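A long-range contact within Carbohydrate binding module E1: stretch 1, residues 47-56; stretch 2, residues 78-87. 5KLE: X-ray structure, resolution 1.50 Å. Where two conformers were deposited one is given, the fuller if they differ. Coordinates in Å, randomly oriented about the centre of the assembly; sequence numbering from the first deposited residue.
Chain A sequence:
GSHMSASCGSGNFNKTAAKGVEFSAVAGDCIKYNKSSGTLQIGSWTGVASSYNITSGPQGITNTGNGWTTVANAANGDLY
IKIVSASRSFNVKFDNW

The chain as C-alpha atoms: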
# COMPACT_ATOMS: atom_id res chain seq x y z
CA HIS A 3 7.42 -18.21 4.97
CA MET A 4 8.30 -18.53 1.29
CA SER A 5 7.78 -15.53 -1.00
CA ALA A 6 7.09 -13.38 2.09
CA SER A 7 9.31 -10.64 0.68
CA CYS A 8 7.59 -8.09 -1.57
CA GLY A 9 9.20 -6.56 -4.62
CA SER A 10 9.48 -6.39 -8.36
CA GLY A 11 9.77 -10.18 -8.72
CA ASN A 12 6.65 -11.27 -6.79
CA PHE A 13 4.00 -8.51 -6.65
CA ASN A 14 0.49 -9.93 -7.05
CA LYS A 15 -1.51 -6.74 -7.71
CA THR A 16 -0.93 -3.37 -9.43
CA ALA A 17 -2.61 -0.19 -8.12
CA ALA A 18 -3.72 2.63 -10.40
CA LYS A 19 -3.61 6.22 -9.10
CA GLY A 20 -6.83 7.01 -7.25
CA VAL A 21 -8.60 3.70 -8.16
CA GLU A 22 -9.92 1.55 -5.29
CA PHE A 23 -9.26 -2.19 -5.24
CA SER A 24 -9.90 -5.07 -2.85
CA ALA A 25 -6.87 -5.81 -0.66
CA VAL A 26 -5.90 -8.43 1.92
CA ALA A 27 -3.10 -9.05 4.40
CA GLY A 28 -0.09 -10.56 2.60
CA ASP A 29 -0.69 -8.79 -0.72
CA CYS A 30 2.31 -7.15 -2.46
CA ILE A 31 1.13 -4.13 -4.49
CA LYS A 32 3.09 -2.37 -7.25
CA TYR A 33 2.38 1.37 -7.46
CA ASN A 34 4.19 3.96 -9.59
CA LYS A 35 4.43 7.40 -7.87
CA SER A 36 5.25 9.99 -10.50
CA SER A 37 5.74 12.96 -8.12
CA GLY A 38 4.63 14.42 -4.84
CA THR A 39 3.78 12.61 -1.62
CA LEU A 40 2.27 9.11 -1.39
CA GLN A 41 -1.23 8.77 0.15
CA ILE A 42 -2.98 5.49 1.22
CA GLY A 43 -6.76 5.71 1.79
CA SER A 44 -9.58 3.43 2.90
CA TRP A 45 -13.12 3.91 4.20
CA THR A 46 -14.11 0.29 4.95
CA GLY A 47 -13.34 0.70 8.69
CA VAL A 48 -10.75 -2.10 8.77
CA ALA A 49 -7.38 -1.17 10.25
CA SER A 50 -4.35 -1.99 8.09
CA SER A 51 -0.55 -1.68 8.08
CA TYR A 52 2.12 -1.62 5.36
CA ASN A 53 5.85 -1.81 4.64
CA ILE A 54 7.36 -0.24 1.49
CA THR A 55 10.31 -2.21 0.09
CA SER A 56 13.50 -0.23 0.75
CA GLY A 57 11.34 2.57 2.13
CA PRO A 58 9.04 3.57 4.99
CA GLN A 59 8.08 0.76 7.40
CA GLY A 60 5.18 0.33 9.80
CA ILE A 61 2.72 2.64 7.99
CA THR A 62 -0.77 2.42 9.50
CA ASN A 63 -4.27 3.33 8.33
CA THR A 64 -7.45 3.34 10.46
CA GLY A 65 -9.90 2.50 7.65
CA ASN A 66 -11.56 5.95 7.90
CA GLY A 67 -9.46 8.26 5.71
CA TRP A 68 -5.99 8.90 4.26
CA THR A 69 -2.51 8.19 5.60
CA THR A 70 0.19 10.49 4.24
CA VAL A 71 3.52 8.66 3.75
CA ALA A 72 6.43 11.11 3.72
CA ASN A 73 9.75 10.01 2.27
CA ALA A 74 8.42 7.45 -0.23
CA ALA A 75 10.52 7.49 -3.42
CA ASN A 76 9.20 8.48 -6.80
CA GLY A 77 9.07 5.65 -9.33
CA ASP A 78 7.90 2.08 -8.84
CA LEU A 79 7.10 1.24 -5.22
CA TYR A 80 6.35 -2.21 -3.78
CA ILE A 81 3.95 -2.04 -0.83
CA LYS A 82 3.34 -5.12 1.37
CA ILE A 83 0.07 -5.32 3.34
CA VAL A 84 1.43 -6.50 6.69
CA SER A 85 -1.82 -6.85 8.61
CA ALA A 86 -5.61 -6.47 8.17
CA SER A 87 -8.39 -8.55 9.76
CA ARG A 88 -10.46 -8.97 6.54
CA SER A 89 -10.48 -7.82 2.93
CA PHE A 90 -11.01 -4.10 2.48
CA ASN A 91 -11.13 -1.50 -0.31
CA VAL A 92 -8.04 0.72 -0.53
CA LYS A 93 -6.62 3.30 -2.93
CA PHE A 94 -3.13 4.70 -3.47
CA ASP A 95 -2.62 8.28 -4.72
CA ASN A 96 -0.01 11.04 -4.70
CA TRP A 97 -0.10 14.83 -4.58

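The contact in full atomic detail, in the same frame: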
# COMPACT_ATOMS: atom_id res chain seq x y z
N GLY A 47 -13.34 0.82 7.24
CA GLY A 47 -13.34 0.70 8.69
C GLY A 47 -12.42 -0.37 9.24
O GLY A 47 -12.42 -0.61 10.46
N VAL A 48 -11.63 -1.00 8.39
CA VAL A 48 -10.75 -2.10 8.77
C VAL A 48 -9.34 -1.54 8.91
O VAL A 48 -8.80 -0.98 7.96
CB VAL A 48 -10.82 -3.18 7.68
CG1 VAL A 48 -9.80 -4.27 7.94
CG2 VAL A 48 -12.21 -3.78 7.62
N ALA A 49 -8.74 -1.67 10.08
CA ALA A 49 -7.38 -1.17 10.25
C ALA A 49 -6.38 -1.99 9.44
O ALA A 49 -6.51 -3.22 9.32
CB ALA A 49 -6.98 -1.27 11.72
N SER A 50 -5.37 -1.32 8.88
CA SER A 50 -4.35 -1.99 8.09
C SER A 50 -2.96 -1.41 8.34
O SER A 50 -2.82 -0.30 8.86
CB SER A 50 -4.70 -1.93 6.58
OG SER A 50 -4.80 -0.58 6.13
N SER A 51 -1.93 -2.18 7.98
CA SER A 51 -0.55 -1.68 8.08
C SER A 51 0.27 -2.18 6.89
O SER A 51 -0.04 -3.21 6.29
CB SER A 51 0.11 -2.05 9.40
OG SER A 51 0.39 -3.43 9.48
N TYR A 52 1.35 -1.44 6.58
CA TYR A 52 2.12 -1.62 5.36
C TYR A 52 3.61 -1.39 5.58
O TYR A 52 4.03 -0.59 6.43
CB TYR A 52 1.73 -0.55 4.29
CG TYR A 52 0.22 -0.44 4.08
CD1 TYR A 52 -0.41 -1.11 3.01
CD2 TYR A 52 -0.59 0.27 4.99
CE1 TYR A 52 -1.79 -1.04 2.84
CE2 TYR A 52 -2.00 0.31 4.83
CZ TYR A 52 -2.57 -0.31 3.72
OH TYR A 52 -3.96 -0.29 3.55
N ASN A 53 4.41 -2.07 4.77
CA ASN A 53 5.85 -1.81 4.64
C ASN A 53 6.16 -1.57 3.17
O ASN A 53 5.76 -2.37 2.31
CB ASN A 53 6.71 -3.01 5.07
CG ASN A 53 6.68 -3.28 6.56
OD1 ASN A 53 6.38 -2.40 7.36
ND2 ASN A 53 7.03 -4.52 6.95
N ILE A 54 6.92 -0.51 2.86
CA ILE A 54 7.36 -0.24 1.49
C ILE A 54 8.77 -0.79 1.32
O ILE A 54 9.66 -0.50 2.14
CB ILE A 54 7.35 1.27 1.20
CG1 ILE A 54 5.92 1.80 1.28
CG2 ILE A 54 7.99 1.57 -0.17
CD1 ILE A 54 5.77 3.30 1.05
N THR A 55 8.98 -1.59 0.27
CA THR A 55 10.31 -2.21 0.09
C THR A 55 11.37 -1.13 -0.08
O THR A 55 11.22 -0.21 -0.89
CB THR A 55 10.28 -3.15 -1.10
OG1 THR A 55 9.24 -4.11 -0.85
CG2 THR A 55 11.64 -3.90 -1.25
N SER A 56 12.41 -1.21 0.74
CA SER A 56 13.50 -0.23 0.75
C SER A 56 13.02 1.17 1.07
O SER A 56 13.70 2.16 0.74
CB SER A 56 14.28 -0.23 -0.57
OG SER A 56 14.81 -1.52 -0.85
N ASP A 78 8.66 3.28 -9.20
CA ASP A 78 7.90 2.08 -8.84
C ASP A 78 8.14 1.76 -7.37
O ASP A 78 9.29 1.61 -6.94
CB ASP A 78 8.35 0.87 -9.65
CG ASP A 78 7.94 0.93 -11.10
OD1 ASP A 78 6.97 1.62 -11.45
OD2 ASP A 78 8.59 0.21 -11.90
N LEU A 79 7.05 1.60 -6.63
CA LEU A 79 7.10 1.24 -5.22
C LEU A 79 6.44 -0.11 -5.06
O LEU A 79 5.48 -0.42 -5.76
CB LEU A 79 6.27 2.25 -4.39
CG LEU A 79 6.85 3.67 -4.36
CD1 LEU A 79 5.82 4.54 -3.66
CD2 LEU A 79 8.17 3.75 -3.65
N TYR A 80 6.95 -0.92 -4.12
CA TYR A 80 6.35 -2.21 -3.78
C TYR A 80 5.89 -2.15 -2.33
O TYR A 80 6.71 -1.96 -1.42
CB TYR A 80 7.32 -3.36 -4.09
CG TYR A 80 7.60 -3.38 -5.59
CD1 TYR A 80 6.70 -4.01 -6.49
CD2 TYR A 80 8.62 -2.61 -6.15
CE1 TYR A 80 6.89 -3.96 -7.83
CE2 TYR A 80 8.80 -2.55 -7.52
CZ TYR A 80 7.95 -3.23 -8.35
OH TYR A 80 8.18 -3.15 -9.71
N ILE A 81 4.59 -2.28 -2.12
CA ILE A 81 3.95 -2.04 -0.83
C ILE A 81 3.32 -3.35 -0.34
O ILE A 81 2.36 -3.87 -0.95
CB ILE A 81 2.92 -0.91 -0.95
CG1 ILE A 81 3.61 0.30 -1.60
CG2 ILE A 81 2.34 -0.59 0.42
CD1 ILE A 81 2.78 1.56 -1.68
N LYS A 82 3.88 -3.91 0.75
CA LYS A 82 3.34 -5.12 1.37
C LYS A 82 2.26 -4.75 2.38
O LYS A 82 2.48 -3.87 3.24
CB LYS A 82 4.43 -5.92 2.08
CG LYS A 82 3.86 -7.21 2.70
CD LYS A 82 4.92 -8.21 3.05
CE LYS A 82 4.25 -9.50 3.56
NZ LYS A 82 5.27 -10.35 4.20
N ILE A 83 1.12 -5.44 2.33
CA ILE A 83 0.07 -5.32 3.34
C ILE A 83 0.43 -6.28 4.48
O ILE A 83 0.33 -7.50 4.36
CB ILE A 83 -1.33 -5.56 2.78
CG1 ILE A 83 -1.54 -4.66 1.56
CG2 ILE A 83 -2.38 -5.25 3.86
CD1 ILE A 83 -2.95 -4.68 1.00
N VAL A 84 0.89 -5.71 5.59
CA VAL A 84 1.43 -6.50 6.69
C VAL A 84 0.32 -7.11 7.50
O VAL A 84 0.41 -8.27 7.94
CB VAL A 84 2.35 -5.61 7.54
CG1 VAL A 84 2.78 -6.39 8.79
CG2 VAL A 84 3.59 -5.20 6.72
N SER A 85 -0.76 -6.36 7.75
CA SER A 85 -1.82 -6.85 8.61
C SER A 85 -3.12 -6.19 8.18
O SER A 85 -3.13 -5.04 7.71
CB SER A 85 -1.53 -6.55 10.09
OG SER A 85 -1.47 -5.16 10.34
N ALA A 86 -4.22 -6.93 8.37
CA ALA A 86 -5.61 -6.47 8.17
C ALA A 86 -6.50 -7.66 8.52
O ALA A 86 -6.23 -8.78 8.07
CB ALA A 86 -5.86 -6.06 6.70
N SER A 87 -7.58 -7.43 9.29
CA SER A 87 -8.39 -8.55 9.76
C SER A 87 -9.25 -9.21 8.68
O SER A 87 -9.66 -10.37 8.87
CB SER A 87 -9.31 -8.15 10.91
OG SER A 87 -10.38 -7.35 10.42
O HOH W 1 -7.56 -5.08 10.83
O HOH W 2 -3.78 -3.90 11.26
O HOH W 3 9.64 -0.24 -3.26

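Residues 50-54 form a β-strand that runs antiparallel to the strand in residues 78-87, and the two stretches together bury 697 Å². Ahead of the strand, Val48 directs its side chain toward stretch 2, where CG1 lies 4.0 Å from Ser87 OG. Ala49 is joined to Ser87 through a water that donates to Ala49 O (2.6 Å) and accepts from Ser87 N (2.8 Å), bridging a gap too wide for a direct bond, since Ala49 O and Ser87 N are 4.3 Å apart.

Ser50 lies across from Ala86, with Ser50 CA 3.3 Å from Ser85 O in a CA-H...O contact. Its OG accepts a hydrogen bond from Tyr52 OH (2.7 Å), tying together two side chains on the same face of the sheet. On the other face, Ser51 and Ser85 pair through both backbone and side chain: Ser51 N donates to Ser85 O (3.1 Å), and the two OG atoms of Ser51 and Ser85 are hydrogen-bonded at 2.7 Å. Ser51 O instead accepts from Val84 N (2.8 Å), because a β-bulge shifts the register by one residue before Tyr52 pairs with Ile83.

The Tyr52 ring packs against two isoleucines, with CD1 3.8 Å from Ile81 CG2 and CE1 3.8 Å from Ile83 CG1. Beyond the bulge, Asn53 and Lys82 form a reciprocal backbone pair, Asn53 N to Lys82 O (3.1 Å) and Lys82 N to Asn53 O (2.9 Å). Ile54 returns to the face of Tyr52 and extends its buried apolar layer: CG1 is 4.0 Å from Ile81 CG1, and CG2 is 4.1 Å from Leu79 CD2. The ladder closes with a nearly linear bond from Thr55 N to Tyr80 O (2.9 Å), while a water links Thr55 O (2.8 Å) to Tyr80 N (2.9 Å) in place of the return bond.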